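Local atomic coordinates of esterase (PDB entry 3H2G), a protein that hydrolyses esters as a plant cell wall-degrading enzyme that Xanthomonas oryzae pv. oryzae uses in its attack on rice. Residues Leu199-Ile205 against Thr326-Cys331; Leu319-Pro324 against Ser350-Ser356. All coordinates share one frame; numbering follows the deposited sequence.

Contact 1 (Leu199-Ile205 against Thr326-Cys331); sequences LVASAPI and TPTLLC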
ATOM      1  N   LEU A 199     -12.791  13.790   3.438  1.00  7.05           N
ATOM      2  CA  LEU A 199     -11.860  12.969   4.200  1.00  7.87           C
ATOM      3  C   LEU A 199     -11.942  13.263   5.696  1.00  8.23           C
ATOM      4  O   LEU A 199     -11.668  14.383   6.133  1.00  8.82           O
ATOM      5  CB  LEU A 199     -10.445  13.223   3.674  1.00  9.45           C
ATOM      6  CG  LEU A 199      -9.305  12.282   4.057  1.00 12.41           C
ATOM      7  CD1 LEU A 199      -9.644  10.847   3.664  1.00 11.40           C
ATOM      8  CD2 LEU A 199      -8.040  12.742   3.343  1.00 10.87           C
ATOM      9  N   VAL A 200     -12.312  12.256   6.483  1.00  5.75           N
ATOM     10  CA  VAL A 200     -12.443  12.432   7.927  1.00  6.65           C
ATOM     11  C   VAL A 200     -11.458  11.611   8.755  1.00  7.07           C
ATOM     12  O   VAL A 200     -11.360  11.799   9.966  1.00  8.10           O
ATOM     13  CB  VAL A 200     -13.873  12.096   8.401  1.00  7.04           C
ATOM     14  CG1 VAL A 200     -14.871  13.039   7.748  1.00  7.94           C
ATOM     15  CG2 VAL A 200     -14.209  10.648   8.071  1.00  7.62           C
ATOM     16  N   ALA A 201     -10.724  10.713   8.106  1.00  6.38           N
ATOM     17  CA  ALA A 201      -9.761   9.880   8.814  1.00  6.23           C
ATOM     18  C   ALA A 201      -8.789   9.198   7.862  1.00  6.50           C
ATOM     19  O   ALA A 201      -9.167   8.765   6.774  1.00  5.40           O
ATOM     20  CB  ALA A 201     -10.491   8.821   9.642  1.00  5.62           C
ATOM     21  N   SER A 202      -7.536   9.105   8.289  1.00  5.88           N
ATOM     22  CA  SER A 202      -6.496   8.456   7.501  1.00  5.20           C
ATOM     23  C   SER A 202      -5.667   7.624   8.471  1.00  6.07           C
ATOM     24  O   SER A 202      -5.242   8.127   9.511  1.00  5.42           O
ATOM     25  CB  SER A 202      -5.602   9.498   6.826  1.00  6.24           C
ATOM     26  OG  SER A 202      -4.583   8.869   6.068  1.00  6.11           O
ATOM     27  N   ALA A 203      -5.446   6.357   8.138  1.00  4.13           N
ATOM     28  CA  ALA A 203      -4.666   5.482   9.009  1.00  5.21           C
ATOM     29  C   ALA A 203      -3.644   4.640   8.249  1.00  5.40           C
ATOM     30  O   ALA A 203      -3.839   3.436   8.052  1.00  4.60           O
ATOM     31  CB  ALA A 203      -5.606   4.567   9.814  1.00  4.57           C
ATOM     32  N   PRO A 204      -2.542   5.264   7.800  1.00  5.63           N
ATOM     33  CA  PRO A 204      -1.499   4.534   7.065  1.00  5.24           C
ATOM     34  C   PRO A 204      -0.870   3.509   8.006  1.00  6.62           C
ATOM     35  O   PRO A 204      -0.629   3.806   9.178  1.00  6.66           O
ATOM     36  CB  PRO A 204      -0.504   5.632   6.684  1.00  6.36           C
ATOM     37  CG  PRO A 204      -1.350   6.873   6.638  1.00  6.48           C
ATOM     38  CD  PRO A 204      -2.246   6.707   7.838  1.00  6.02           C
ATOM     39  N   ILE A 205      -0.593   2.315   7.491  1.00  4.44           N
ATOM     40  CA  ILE A 205      -0.008   1.253   8.301  1.00  5.67           C
ATOM     41  C   ILE A 205       1.367   0.793   7.808  1.00  4.92           C
ATOM     42  O   ILE A 205       1.526   0.397   6.658  1.00  4.43           O
ATOM     43  CB  ILE A 205      -0.945   0.021   8.334  1.00  5.70           C
ATOM     44  CG1 ILE A 205      -2.311   0.421   8.896  1.00  4.91           C
ATOM     45  CG2 ILE A 205      -0.321  -1.097   9.168  1.00  5.52           C
ATOM     46  CD1 ILE A 205      -3.384  -0.647   8.706  1.00  5.15           C
ATOM     47  N   THR A 326      -6.246  16.213   7.946  1.00  7.06           N
ATOM     48  CA  THR A 326      -7.170  15.163   8.369  1.00  7.27           C
ATOM     49  C   THR A 326      -6.690  14.416   9.611  1.00  7.38           C
ATOM     50  O   THR A 326      -5.494  14.157   9.760  1.00  8.37           O
ATOM     51  CB  THR A 326      -7.346  14.115   7.245  1.00  7.83           C
ATOM     52  OG1 THR A 326      -7.808  14.762   6.055  1.00  7.78           O
ATOM     53  CG2 THR A 326      -8.348  13.038   7.658  1.00  9.01           C
ATOM     54  N   PRO A 327      -7.613  14.078  10.532  1.00  6.97           N
ATOM     55  CA  PRO A 327      -7.182  13.342  11.724  1.00  8.20           C
ATOM     56  C   PRO A 327      -6.479  12.090  11.198  1.00  7.95           C
ATOM     57  O   PRO A 327      -7.057  11.325  10.423  1.00  7.40           O
ATOM     58  CB  PRO A 327      -8.497  13.028  12.422  1.00  8.83           C
ATOM     59  CG  PRO A 327      -9.306  14.262  12.138  1.00 10.74           C
ATOM     60  CD  PRO A 327      -9.019  14.503  10.656  1.00  8.67           C
ATOM     61  N   THR A 328      -5.236  11.891  11.612  1.00  6.75           N
ATOM     62  CA  THR A 328      -4.458  10.764  11.119  1.00  7.87           C
ATOM     63  C   THR A 328      -3.831   9.936  12.228  1.00  7.28           C
ATOM     64  O   THR A 328      -3.414  10.468  13.255  1.00  8.81           O
ATOM     65  CB  THR A 328      -3.337  11.276  10.187  1.00  6.24           C
ATOM     66  OG1 THR A 328      -3.910  12.123   9.184  1.00  6.36           O
ATOM     67  CG2 THR A 328      -2.613  10.121   9.507  1.00  6.97           C
ATOM     68  N   LEU A 329      -3.772   8.627  12.011  1.00  6.81           N
ATOM     69  CA  LEU A 329      -3.177   7.717  12.976  1.00  5.87           C
ATOM     70  C   LEU A 329      -2.225   6.772  12.257  1.00  6.49           C
ATOM     71  O   LEU A 329      -2.648   5.912  11.486  1.00  6.53           O
ATOM     72  CB  LEU A 329      -4.258   6.905  13.699  1.00  5.80           C
ATOM     73  CG  LEU A 329      -3.745   5.909  14.751  1.00  5.45           C
ATOM     74  CD1 LEU A 329      -2.868   6.634  15.772  1.00  6.74           C
ATOM     75  CD2 LEU A 329      -4.928   5.241  15.438  1.00  7.37           C
ATOM     76  N   LEU A 330      -0.932   6.953  12.497  1.00  5.91           N
ATOM     77  CA  LEU A 330       0.075   6.101  11.881  1.00  6.22           C
ATOM     78  C   LEU A 330       0.270   4.894  12.786  1.00  5.46           C
ATOM     79  O   LEU A 330       0.520   5.042  13.980  1.00  8.54           O
ATOM     80  CB  LEU A 330       1.391   6.868  11.729  1.00  6.48           C
ATOM     81  CG  LEU A 330       1.317   8.202  10.978  1.00  6.41           C
ATOM     82  CD1 LEU A 330       2.708   8.804  10.878  1.00  6.61           C
ATOM     83  CD2 LEU A 330       0.731   7.988   9.590  1.00  9.02           C
ATOM     84  N   CYS A 331       0.141   3.699  12.225  1.00  5.22           N
ATOM     85  CA  CYS A 331       0.297   2.486  13.014  1.00  5.33           C
ATOM     86  C   CYS A 331       1.459   1.659  12.494  1.00  5.67           C
ATOM     87  O   CYS A 331       1.755   1.653  11.299  1.00  4.27           O
ATOM     88  CB  CYS A 331      -0.992   1.662  12.969  1.00  5.41           C
ATOM     89  SG  CYS A 331      -1.073   0.224  14.094  1.00  8.30           S
TER
HETATM   90  O   HOH W   1      -9.376  16.759   5.821  1.00 23.35           O
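The carbonyl oxygen of S202 is gripped twice by the neighbouring strand. L329 N donates to S202 O at 2.9 Å, and T328 CA-H adds a weaker C-H...O contact, its CA 3.2 Å from that oxygen. S202 turns its amide the same way, so S202 N reaches P327 O at 3.1 Å. Further along the ladder, C331 N bonds to P204 O almost straight, with 171° at the hydrogen. The position between is where a proline interrupts the pattern: P204 has no N-H to offer, and L329 O, buried without a hydrogen-bond partner, is met by A203 CA-H instead.

The ring of P204 lies obliquely across the end of L330, with CB, CG and CD all close to CD2, the nearest being P204 CD to L330 CD2 at 3.7 Å. With CG2 of T326 anti to its own nitrogen, this methyl is laid against A201 N at 3.4 Å, covering an amide that has no hydrogen-bond partner. T326 OG1 faces the branch of L199, which crosses it at about a right angle, and is hydrogen-bonded to the carboxylate (OE2) of E190. The hydroxyls of S202 and T328 share the amide of Q186, on helix 177-192, one at its OE1 and the other at its NE2. T328 OG1 has a second partner, donating to T326 O at 2.6 Å from above that carbonyl plane. Segments 199-205 and 328-331 run nearly parallel, 13° apart, in neighbouring strands of the mixed, largely parallel central sheet, consistent with the alpha/beta-hydrolase fold.

Contact 2 (Leu319-Pro324 against Ser350-Ser356); sequences LLEWAP and SFQQRGS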
ATOM      1  N   LEU A 319       7.211  11.476   1.829  1.00  5.43           N
ATOM      2  CA  LEU A 319       5.899  12.021   2.182  1.00  6.33           C
ATOM      3  C   LEU A 319       6.014  12.746   3.517  1.00  6.20           C
ATOM      4  O   LEU A 319       5.189  12.563   4.412  1.00  6.53           O
ATOM      5  CB  LEU A 319       4.879  10.885   2.283  1.00  5.89           C
ATOM      6  CG  LEU A 319       4.533  10.226   0.946  1.00  7.32           C
ATOM      7  CD1 LEU A 319       3.736   8.944   1.167  1.00  5.87           C
ATOM      8  CD2 LEU A 319       3.742  11.219   0.100  1.00  6.81           C
ATOM      9  N   LEU A 320       7.031  13.594   3.629  1.00  5.21           N
ATOM     10  CA  LEU A 320       7.298  14.309   4.870  1.00  6.67           C
ATOM     11  C   LEU A 320       7.022  15.811   4.889  1.00  8.33           C
ATOM     12  O   LEU A 320       6.544  16.345   5.893  1.00  7.90           O
ATOM     13  CB  LEU A 320       8.766  14.088   5.262  1.00  6.84           C
ATOM     14  CG  LEU A 320       9.279  12.647   5.298  1.00  6.63           C
ATOM     15  CD1 LEU A 320      10.797  12.644   5.493  1.00  7.07           C
ATOM     16  CD2 LEU A 320       8.587  11.882   6.424  1.00  7.44           C
ATOM     17  N   GLU A 321       7.322  16.487   3.786  1.00  8.90           N
ATOM     18  CA  GLU A 321       7.169  17.938   3.722  1.00 11.70           C
ATOM     19  C   GLU A 321       5.791  18.508   3.416  1.00 11.18           C
ATOM     20  O   GLU A 321       5.565  19.086   2.352  1.00 10.63           O
ATOM     21  CB  GLU A 321       8.188  18.510   2.736  1.00 14.88           C
ATOM     22  CG  GLU A 321       9.618  18.127   3.073  1.00 20.14           C
ATOM     23  CD  GLU A 321      10.628  18.768   2.143  1.00 24.43           C
ATOM     24  OE1 GLU A 321      10.470  18.635   0.911  1.00 26.37           O
ATOM     25  OE2 GLU A 321      11.580  19.399   2.648  1.00 27.69           O
ATOM     26  N   TRP A 322       4.876  18.351   4.364  1.00  9.17           N
ATOM     27  CA  TRP A 322       3.530  18.884   4.225  1.00  7.79           C
ATOM     28  C   TRP A 322       2.848  18.895   5.585  1.00  6.80           C
ATOM     29  O   TRP A 322       3.383  18.364   6.560  1.00  6.91           O
ATOM     30  CB  TRP A 322       2.711  18.078   3.208  1.00  6.58           C
ATOM     31  CG  TRP A 322       2.530  16.629   3.524  1.00  6.39           C
ATOM     32  CD1 TRP A 322       3.505  15.672   3.609  1.00  5.92           C
ATOM     33  CD2 TRP A 322       1.287  15.959   3.761  1.00  5.30           C
ATOM     34  NE1 TRP A 322       2.942  14.446   3.885  1.00  4.77           N
ATOM     35  CE2 TRP A 322       1.583  14.595   3.984  1.00  5.01           C
ATOM     36  CE3 TRP A 322      -0.049  16.380   3.808  1.00  6.54           C
ATOM     37  CZ2 TRP A 322       0.590  13.647   4.250  1.00  5.10           C
ATOM     38  CZ3 TRP A 322      -1.042  15.432   4.074  1.00  5.91           C
ATOM     39  CH2 TRP A 322      -0.715  14.083   4.291  1.00  6.54           C
ATOM     40  N   ALA A 323       1.679  19.520   5.651  1.00  7.24           N
ATOM     41  CA  ALA A 323       0.938  19.621   6.900  1.00  7.10           C
ATOM     42  C   ALA A 323      -0.422  18.939   6.778  1.00  7.37           C
ATOM     43  O   ALA A 323      -1.361  19.505   6.217  1.00  8.21           O
ATOM     44  CB  ALA A 323       0.761  21.098   7.273  1.00  6.93           C
ATOM     45  N   PRO A 324      -0.541  17.706   7.301  1.00  8.39           N
ATOM     46  CA  PRO A 324      -1.797  16.949   7.244  1.00  7.82           C
ATOM     47  C   PRO A 324      -2.923  17.672   7.978  1.00  9.93           C
ATOM     48  O   PRO A 324      -2.735  18.156   9.098  1.00  8.52           O
ATOM     49  CB  PRO A 324      -1.431  15.618   7.903  1.00  8.49           C
ATOM     50  CG  PRO A 324       0.044  15.488   7.615  1.00  7.58           C
ATOM     51  CD  PRO A 324       0.533  16.888   7.891  1.00  8.07           C
ATOM     52  N   SER A 350       8.112  15.941  11.358  1.00  9.62           N
ATOM     53  CA  SER A 350       8.070  16.842  10.208  1.00 11.42           C
ATOM     54  C   SER A 350       6.728  17.558  10.092  1.00 11.32           C
ATOM     55  O   SER A 350       6.676  18.737   9.734  1.00 11.18           O
ATOM     56  CB  SER A 350       8.344  16.069   8.915  1.00 12.89           C
ATOM     57  OG  SER A 350       9.625  15.461   8.949  1.00 21.17           O
ATOM     58  N   PHE A 351       5.645  16.845  10.386  1.00  9.55           N
ATOM     59  CA  PHE A 351       4.311  17.432  10.310  1.00  9.24           C
ATOM     60  C   PHE A 351       4.132  18.514  11.371  1.00 10.88           C
ATOM     61  O   PHE A 351       3.609  19.594  11.092  1.00 10.37           O
ATOM     62  CB  PHE A 351       3.232  16.361  10.499  1.00  9.26           C
ATOM     63  CG  PHE A 351       3.261  15.268   9.461  1.00  8.86           C
ATOM     64  CD1 PHE A 351       3.747  15.513   8.179  1.00  8.93           C
ATOM     65  CD2 PHE A 351       2.766  14.003   9.760  1.00  9.01           C
ATOM     66  CE1 PHE A 351       3.738  14.508   7.207  1.00  7.79           C
ATOM     67  CE2 PHE A 351       2.751  12.992   8.797  1.00  8.54           C
ATOM     68  CZ  PHE A 351       3.238  13.248   7.517  1.00  9.36           C
ATOM     69  N   GLN A 352       4.567  18.217  12.591  1.00 11.00           N
ATOM     70  CA  GLN A 352       4.444  19.171  13.688  1.00 13.60           C
ATOM     71  C   GLN A 352       5.251  20.433  13.404  1.00 14.49           C
ATOM     72  O   GLN A 352       4.813  21.542  13.712  1.00 14.78           O
ATOM     73  CB  GLN A 352       4.899  18.520  15.000  1.00 14.44           C
ATOM     74  CG  GLN A 352       4.127  17.240  15.324  1.00 15.90           C
ATOM     75  CD  GLN A 352       4.565  16.584  16.622  1.00 18.57           C
ATOM     76  OE1 GLN A 352       5.755  16.494  16.916  1.00 19.77           O
ATOM     77  NE2 GLN A 352       3.599  16.106  17.396  1.00 18.34           N
ATOM     78  N   GLN A 353       6.424  20.265  12.803  1.00 14.43           N
ATOM     79  CA  GLN A 353       7.268  21.405  12.475  1.00 16.26           C
ATOM     80  C   GLN A 353       6.558  22.289  11.455  1.00 16.28           C
ATOM     81  O   GLN A 353       6.778  23.501  11.409  1.00 14.61           O
ATOM     82  CB  GLN A 353       8.606  20.930  11.903  1.00 19.80           C
ATOM     83  CG  GLN A 353       9.589  22.051  11.594  1.00 23.90           C
ATOM     84  CD  GLN A 353       9.984  22.842  12.831  1.00 25.11           C
ATOM     85  OE1 GLN A 353      10.468  22.281  13.812  1.00 26.92           O
ATOM     86  NE2 GLN A 353       9.781  24.154  12.786  1.00 28.84           N
ATOM     87  N   ARG A 354       5.700  21.681  10.640  1.00 14.63           N
ATOM     88  CA  ARG A 354       4.971  22.432   9.628  1.00 14.58           C
ATOM     89  C   ARG A 354       3.606  22.920  10.103  1.00 13.46           C
ATOM     90  O   ARG A 354       2.767  23.330   9.299  1.00 12.51           O
ATOM     91  CB  ARG A 354       4.843  21.603   8.345  1.00 16.83           C
ATOM     92  CG  ARG A 354       6.084  21.688   7.461  1.00 19.76           C
ATOM     93  CD  ARG A 354       6.057  20.699   6.306  1.00 21.80           C
ATOM     94  NE  ARG A 354       7.187  20.898   5.400  1.00 25.09           N
ATOM     95  CZ  ARG A 354       7.236  21.832   4.455  1.00 26.15           C
ATOM     96  NH1 ARG A 354       6.215  22.658   4.276  1.00 27.72           N
ATOM     97  NH2 ARG A 354       8.314  21.947   3.689  1.00 29.97           N
ATOM     98  N   GLY A 355       3.389  22.872  11.415  1.00 12.06           N
ATOM     99  CA  GLY A 355       2.143  23.360  11.981  1.00 13.38           C
ATOM    100  C   GLY A 355       0.974  22.405  12.151  1.00 13.89           C
ATOM    101  O   GLY A 355      -0.118  22.838  12.521  1.00 13.95           O
ATOM    102  N   SER A 356       1.179  21.118  11.893  1.00 11.99           N
ATOM    103  CA  SER A 356       0.093  20.153  12.039  1.00 12.36           C
ATOM    104  C   SER A 356       0.199  19.277  13.284  1.00 13.19           C
ATOM    105  O   SER A 356       1.235  18.666  13.538  1.00 12.92           O
ATOM    106  CB  SER A 356       0.020  19.241  10.813  1.00 11.31           C
ATOM    107  OG  SER A 356      -0.876  18.170  11.056  1.00 10.04           O
TER
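A Schellman motif ends helix 342-353, and the loop leading into strand 328-332 packs against this helix end. G355, at positive phi, is the C-prime residue, with S356 N bonded back to F351 O and G355 N to Q352 O. P324 CG stands over the middle of one face of F351, 3.5 Å from the ring centroid and 4° off the normal, a CH-pi contact. F351 also turns an edge toward the five-membered ring of W322, a T-shaped pair with planes 72° apart, and F351 CE1 approaches W322 NE1 at 3.4 Å. That indole N-H is used within the loop, reaching L319 O from above the carbonyl plane.

S356 OG donates in the carbonyl plane to a lone pair of P324 O at 2.7 Å and is also hydrogen-bonded to Q358 N. Extended R354 lays a face of its guanidinium on E321 C; E321 OE2 stays 4.3 Å from R354 NH2, beyond a salt bridge. Flat groups and carbon thus dominate: the one hydrogen bond between the segments ties the P324 end of the loop to S356, charge attraction probably adds modestly, and buried W322 O, lacking a hydrogen-bond partner, lies 3.3 Å from F351 CD1 and near R354 CD.

Overall arrangement
The contacts share one run of chain: 319-324 leads through a single residue into 326-331, while 199-205 comes from about 120 residues earlier. The centres of contacts 1 and 2 lie about 14 Å apart. Strand 328-332, helix 342-353 and strand 359-363 form a beta-alpha-beta crossover, and V359 joins the pair, touching T328 and L330 in contact 1 and P324 and F351 in contact 2. In contact 1 the side chain of I205 lies near, without touching, a likely S176-H377-D336 triad, and C331 is disulfide-bonded to C384 on helix 376-396. The centre of contact 1 is about 14 Å, and that of contact 2 about 21 Å, from the centre of the chain.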